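Local coordinates for protein transcription termination factor FttA (Pyrococcus horikoshii, PDB 3AF6) that probably terminates transcription by cutting nascent RNA at the exit channel of RNA polymerase, acting as a zinc-dependent endonuclease and 5'-3' exonuclease, at residues 454-459 against 495-500; 505-510 against 530-535. All coordinates share one frame; numbering follows the deposited sequence.

In the fold
Contacts 1 and 2 show how one edge, within this chain, of a parallel alpha/beta sheet is built and then covered, both within the beta-CASP region. Contact 1 pairs the last two strands at that edge; contact 2 packs two helices on one face of the same sheet, and their centres are about 13 Å apart. Strand 497-499 leads directly into helix 503-511, which carries residues 505-510. Two polar links join the layers: D459 OD2 lies 2.5 Å from Y533 OH, and H498 NE2 lies 2.6 Å from E505 OE2, both probable hydrogen bonds. Y457 also packs on I509. Neither contact contributes a ligand to the two zinc ions, which belong to the metallo-beta-lactamase part.

Contact 1: residues 454-459 against 495-500; sequences VPIYLD and EIFHPV
Residues I456 to L458 run parallel to F497 to P499 as paired strands, their short axes inclined by 36°. Alternating backbone bonds stitch the chains: H498 N to I456 O (2.8 Å), L458 N to H498 O, and V500 N to L458 O. Side chains then alternate between the two faces. On one, I456, L458 and F497 pack together as an apolar face: the L458 branch CD1 rests 3.7 Å from F497 CB, CD2 reaches toward the ring at CD2, and I456 lies alongside the phenyl group, pointing the same way. I496 lies alongside I456, CD1 near CD1, and I496 CG1 sits over the centre of one face of the F497 ring. Across the sheet, Y457 and H498 lie side by side, though the detail of their meeting is doubtful; H498 NE2 is held by E505. V500, with CG1 anti to the backbone N (chi1 -175°) and CG2 anti to the carbonyl carbon, sends CG2 against Y457 CB (3.6 Å). Its CB and CG1 pack against the D459 carboxylate, CG1 nearest OD2, an oxygen also engaged by R506 and Y533. Strand 497-499 is the outermost strand of the sheet within this chain; 456-459 bonds on its other side to strand 516-520. The I456, L458 and F497 face packs on helix 435-447, whereas Y457 and V500 meet helix 503-511.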
loop_
_atom_site.group_PDB
_atom_site.type_symbol
_atom_site.label_atom_id
_atom_site.label_comp_id
_atom_site.label_asym_id
_atom_site.label_seq_id
_atom_site.Cartn_x
_atom_site.Cartn_y
_atom_site.Cartn_z
ATOM N N VAL A 454 17.774 -20.531 18.506
ATOM C CA VAL A 454 18.153 -20.703 17.104
ATOM C C VAL A 454 17.983 -19.390 16.341
ATOM O O VAL A 454 17.239 -18.512 16.767
ATOM C CB VAL A 454 17.307 -21.796 16.426
ATOM C CG1 VAL A 454 17.663 -23.157 17.001
ATOM C CG2 VAL A 454 15.831 -21.506 16.627
ATOM N N PRO A 455 18.673 -19.242 15.198
ATOM C CA PRO A 455 18.596 -18.024 14.381
ATOM C C PRO A 455 17.322 -17.927 13.537
ATOM O O PRO A 455 16.643 -18.928 13.297
ATOM C CB PRO A 455 19.843 -18.128 13.518
ATOM C CG PRO A 455 19.880 -19.604 13.223
ATOM C CD PRO A 455 19.582 -20.226 14.579
ATOM N N ILE A 456 17.002 -16.718 13.087
ATOM C CA ILE A 456 15.812 -16.522 12.267
ATOM C C ILE A 456 16.195 -15.901 10.925
ATOM O O ILE A 456 16.640 -14.752 10.859
ATOM C CB ILE A 456 14.769 -15.602 12.965
ATOM C CG1 ILE A 456 14.520 -16.077 14.401
ATOM C CG2 ILE A 456 13.447 -15.637 12.195
ATOM C CD1 ILE A 456 13.730 -15.093 15.235
ATOM N N TYR A 457 16.013 -16.678 9.861
ATOM C CA TYR A 457 16.330 -16.233 8.511
ATOM C C TYR A 457 15.144 -15.591 7.795
ATOM O O TYR A 457 14.024 -16.102 7.841
ATOM C CB TYR A 457 16.843 -17.410 7.686
ATOM C CG TYR A 457 18.119 -18.015 8.219
ATOM C CD1 TYR A 457 18.119 -19.276 8.820
ATOM C CD2 TYR A 457 19.330 -17.333 8.119
ATOM C CE1 TYR A 457 19.297 -19.840 9.302
ATOM C CE2 TYR A 457 20.510 -17.887 8.598
ATOM C CZ TYR A 457 20.488 -19.137 9.183
ATOM O OH TYR A 457 21.659 -19.692 9.634
ATOM N N LEU A 458 15.406 -14.472 7.129
ATOM C CA LEU A 458 14.383 -13.747 6.389
ATOM C C LEU A 458 14.719 -13.857 4.901
ATOM O O LEU A 458 15.723 -13.308 4.442
ATOM C CB LEU A 458 14.376 -12.277 6.821
ATOM C CG LEU A 458 14.356 -11.998 8.331
ATOM C CD1 LEU A 458 14.249 -10.492 8.566
ATOM C CD2 LEU A 458 13.184 -12.729 8.991
ATOM N N ASP A 459 13.878 -14.551 4.142
ATOM C CA ASP A 459 14.147 -14.736 2.722
ATOM C C ASP A 459 13.018 -14.312 1.788
ATOM O O ASP A 459 11.858 -14.650 2.014
ATOM C CB ASP A 459 14.463 -16.211 2.459
ATOM C CG ASP A 459 15.450 -16.406 1.327
ATOM O OD1 ASP A 459 15.657 -15.450 0.543
ATOM O OD2 ASP A 459 16.009 -17.521 1.224
ATOM N N GLU A 495 19.543 -7.748 16.104
ATOM C CA GLU A 495 20.581 -8.615 15.565
ATOM C C GLU A 495 20.196 -10.097 15.597
ATOM O O GLU A 495 21.061 -10.968 15.499
ATOM C CB GLU A 495 21.904 -8.392 16.318
ATOM C CG GLU A 495 21.900 -8.799 17.797
ATOM C CD GLU A 495 23.261 -8.600 18.474
ATOM O OE1 GLU A 495 23.712 -7.437 18.592
ATOM O OE2 GLU A 495 23.885 -9.607 18.887
ATOM N N ILE A 496 18.900 -10.379 15.713
ATOM C CA ILE A 496 18.422 -11.759 15.757
ATOM C C ILE A 496 17.947 -12.242 14.387
ATOM O O ILE A 496 17.793 -13.444 14.154
ATOM C CB ILE A 496 17.263 -11.908 16.750
ATOM C CG1 ILE A 496 16.010 -11.231 16.192
ATOM C CG2 ILE A 496 17.649 -11.277 18.079
ATOM C CD1 ILE A 496 14.767 -11.507 16.989
ATOM N N PHE A 497 17.701 -11.298 13.488
ATOM C CA PHE A 497 17.262 -11.636 12.141
ATOM C C PHE A 497 18.458 -11.647 11.198
ATOM O O PHE A 497 19.243 -10.693 11.152
ATOM C CB PHE A 497 16.236 -10.621 11.629
ATOM C CG PHE A 497 15.034 -10.474 12.510
ATOM C CD1 PHE A 497 14.831 -9.299 13.235
ATOM C CD2 PHE A 497 14.109 -11.508 12.628
ATOM C CE1 PHE A 497 13.721 -9.160 14.065
ATOM C CE2 PHE A 497 12.998 -11.380 13.455
ATOM C CZ PHE A 497 12.803 -10.204 14.176
ATOM N N HIS A 498 18.595 -12.736 10.450
ATOM C CA HIS A 498 19.678 -12.872 9.488
ATOM C C HIS A 498 19.084 -12.907 8.083
ATOM O O HIS A 498 18.503 -13.911 7.664
ATOM C CB HIS A 498 20.467 -14.157 9.739
ATOM C CG HIS A 498 21.661 -14.313 8.847
ATOM N ND1 HIS A 498 22.797 -13.544 8.983
ATOM C CD2 HIS A 498 21.894 -15.147 7.805
ATOM C CE1 HIS A 498 23.679 -13.901 8.067
ATOM N NE2 HIS A 498 23.156 -14.872 7.339
ATOM N N PRO A 499 19.206 -11.802 7.342
ATOM C CA PRO A 499 18.674 -11.734 5.980
ATOM C C PRO A 499 19.434 -12.699 5.089
ATOM O O PRO A 499 20.654 -12.600 4.987
ATOM C CB PRO A 499 18.936 -10.286 5.574
ATOM C CG PRO A 499 18.967 -9.557 6.882
ATOM C CD PRO A 499 19.739 -10.499 7.762
ATOM N N VAL A 500 18.728 -13.637 4.459
ATOM C CA VAL A 500 19.376 -14.599 3.561
ATOM C C VAL A 500 19.888 -13.834 2.341
ATOM O O VAL A 500 19.105 -13.399 1.495
ATOM C CB VAL A 500 18.395 -15.693 3.104
ATOM C CG1 VAL A 500 19.127 -16.733 2.272
ATOM C CG2 VAL A 500 17.746 -16.346 4.318
#

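Contact 2: residues 505-510 against 530-535; sequences ERQDII and SVEYFK
R506 reaches from helix 505-510 to both E532 and Y533 on helix 530-535, and its side chain can be read atom by atom. CB lies 4.0 Å from Y533 OH. With CG anti to the backbone N (chi1 176°), the chain heads for the other helix, and CG comes within 3.4 Å of the same hydroxyl. CD meets E532 OE2. There the chain bends at chi3, so that NE turns to D459, its salt-bridge partner on strand 456-459, and NH2 makes a weak, 3.4 Å salt bridge to E532 OE2. That oxygen comes to the guanidinium at its edge, near its plane, with the carboxylate turned 86° from it. E532 gets there on an extended chain. Farther along the helix, one turn after R506, I510 CG1 packs obliquely on the Y533 ring, 3.9 Å from CD1. D459 is the shared partner of R506 and, probably, Y533, one from each helix. The helix axes are 11.0 Å apart and 27° from parallel, a separation spanned by long side chains. Neighbouring, nearly parallel helices on one face of a parallel sheet, with strand 516-520 between them in sequence, are characteristic of a Rossmann-like alpha/beta fold, here the beta-CASP domain.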
loop_
_atom_site.group_PDB
_atom_site.type_symbol
_atom_site.label_atom_id
_atom_site.label_comp_id
_atom_site.label_asym_id
_atom_site.label_seq_id
_atom_site.Cartn_x
_atom_site.Cartn_y
_atom_site.Cartn_z
ATOM N N GLU A 505 23.610 -19.201 0.119
ATOM C CA GLU A 505 23.343 -19.194 1.552
ATOM C C GLU A 505 22.070 -19.967 1.870
ATOM O O GLU A 505 21.981 -20.646 2.891
ATOM C CB GLU A 505 23.240 -17.750 2.053
ATOM C CG GLU A 505 22.993 -17.616 3.553
ATOM C CD GLU A 505 23.341 -16.232 4.085
ATOM O OE1 GLU A 505 23.019 -15.235 3.410
ATOM O OE2 GLU A 505 23.928 -16.139 5.184
ATOM N N ARG A 506 21.091 -19.866 0.979
ATOM C CA ARG A 506 19.821 -20.561 1.145
ATOM C C ARG A 506 20.047 -22.064 1.121
ATOM O O ARG A 506 19.517 -22.803 1.948
ATOM C CB ARG A 506 18.875 -20.176 0.014
ATOM C CG ARG A 506 17.541 -20.904 0.023
ATOM C CD ARG A 506 16.735 -20.453 -1.169
ATOM N NE ARG A 506 16.751 -18.999 -1.252
ATOM C CZ ARG A 506 16.721 -18.311 -2.387
ATOM N NH1 ARG A 506 16.740 -16.986 -2.355
ATOM N NH2 ARG A 506 16.679 -18.947 -3.553
ATOM N N GLN A 507 20.837 -22.509 0.153
ATOM C CA GLN A 507 21.128 -23.924 0.008
ATOM C C GLN A 507 21.822 -24.436 1.269
ATOM O O GLN A 507 21.475 -25.493 1.794
ATOM C CB GLN A 507 22.004 -24.155 -1.226
ATOM C CG GLN A 507 21.973 -25.583 -1.715
ATOM C CD GLN A 507 20.566 -26.039 -2.056
ATOM O OE1 GLN A 507 19.956 -25.534 -3.001
ATOM N NE2 GLN A 507 20.036 -26.989 -1.281
ATOM N N ASP A 508 22.796 -23.676 1.756
ATOM C CA ASP A 508 23.513 -24.054 2.967
ATOM C C ASP A 508 22.515 -24.321 4.091
ATOM O O ASP A 508 22.455 -25.431 4.634
ATOM C CB ASP A 508 24.466 -22.934 3.387
ATOM C CG ASP A 508 25.501 -22.628 2.329
ATOM O OD1 ASP A 508 26.307 -21.695 2.534
ATOM O OD2 ASP A 508 25.509 -23.327 1.293
ATOM N N ILE A 509 21.731 -23.295 4.422
ATOM C CA ILE A 509 20.722 -23.376 5.476
ATOM C C ILE A 509 19.920 -24.674 5.407
ATOM O O ILE A 509 19.715 -25.345 6.418
ATOM C CB ILE A 509 19.731 -22.187 5.399
ATOM C CG1 ILE A 509 20.492 -20.859 5.466
ATOM C CG2 ILE A 509 18.739 -22.263 6.547
ATOM C CD1 ILE A 509 19.610 -19.635 5.356
ATOM N N ILE A 510 19.464 -25.019 4.208
ATOM C CA ILE A 510 18.677 -26.229 4.006
ATOM C C ILE A 510 19.504 -27.463 4.336
ATOM O O ILE A 510 19.046 -28.360 5.050
ATOM C CB ILE A 510 18.197 -26.329 2.546
ATOM C CG1 ILE A 510 17.442 -25.050 2.170
ATOM C CG2 ILE A 510 17.302 -27.548 2.371
ATOM C CD1 ILE A 510 17.183 -24.889 0.687
ATOM N N SER A 530 10.036 -19.415 -0.465
ATOM C CA SER A 530 9.235 -20.315 0.362
ATOM C C SER A 530 8.989 -21.694 -0.249
ATOM O O SER A 530 8.940 -22.693 0.463
ATOM C CB SER A 530 7.898 -19.657 0.707
ATOM O OG SER A 530 7.219 -19.248 -0.461
ATOM N N VAL A 531 8.845 -21.756 -1.565
ATOM C CA VAL A 531 8.594 -23.027 -2.230
ATOM C C VAL A 531 9.794 -23.979 -2.201
ATOM O O VAL A 531 9.631 -25.192 -2.064
ATOM C CB VAL A 531 8.155 -22.795 -3.684
ATOM C CG1 VAL A 531 7.955 -24.118 -4.390
ATOM C CG2 VAL A 531 6.864 -21.991 -3.695
ATOM N N GLU A 532 10.996 -23.435 -2.319
ATOM C CA GLU A 532 12.187 -24.269 -2.299
ATOM C C GLU A 532 12.324 -24.932 -0.938
ATOM O O GLU A 532 12.518 -26.144 -0.853
ATOM C CB GLU A 532 13.429 -23.436 -2.599
ATOM C CG GLU A 532 14.703 -24.254 -2.696
ATOM C CD GLU A 532 15.896 -23.418 -3.130
ATOM O OE1 GLU A 532 17.040 -23.936 -3.081
ATOM O OE2 GLU A 532 15.687 -22.241 -3.523
ATOM N N TYR A 533 12.222 -24.129 0.121
ATOM C CA TYR A 533 12.308 -24.640 1.486
ATOM C C TYR A 533 11.264 -25.726 1.638
ATOM O O TYR A 533 11.574 -26.833 2.073
ATOM C CB TYR A 533 12.029 -23.532 2.506
ATOM C CG TYR A 533 13.090 -22.462 2.581
ATOM C CD1 TYR A 533 14.363 -22.749 3.068
ATOM C CD2 TYR A 533 12.827 -21.163 2.152
ATOM C CE1 TYR A 533 15.349 -21.767 3.126
ATOM C CE2 TYR A 533 13.807 -20.172 2.202
ATOM C CZ TYR A 533 15.064 -20.483 2.689
ATOM O OH TYR A 533 16.041 -19.514 2.727
ATOM N N PHE A 534 10.025 -25.412 1.265
ATOM C CA PHE A 534 8.944 -26.387 1.374
ATOM C C PHE A 534 9.346 -27.723 0.769
ATOM O O PHE A 534 9.418 -28.734 1.472
ATOM C CB PHE A 534 7.675 -25.898 0.678
ATOM C CG PHE A 534 6.605 -26.954 0.576
ATOM C CD1 PHE A 534 5.950 -27.411 1.713
ATOM C CD2 PHE A 534 6.283 -27.522 -0.656
ATOM C CE1 PHE A 534 4.990 -28.423 1.631
ATOM C CE2 PHE A 534 5.326 -28.533 -0.751
ATOM C CZ PHE A 534 4.677 -28.985 0.399
ATOM N N LYS A 535 9.599 -27.714 -0.540
ATOM C CA LYS A 535 10.001 -28.913 -1.270
ATOM C C LYS A 535 11.067 -29.703 -0.523
ATOM O O LYS A 535 10.938 -30.914 -0.331
ATOM C CB LYS A 535 10.569 -28.541 -2.645
ATOM C CG LYS A 535 9.554 -28.152 -3.701
ATOM C CD LYS A 535 10.265 -27.854 -5.015
ATOM C CE LYS A 535 9.280 -27.574 -6.141
ATOM N NZ LYS A 535 9.967 -27.286 -7.434
#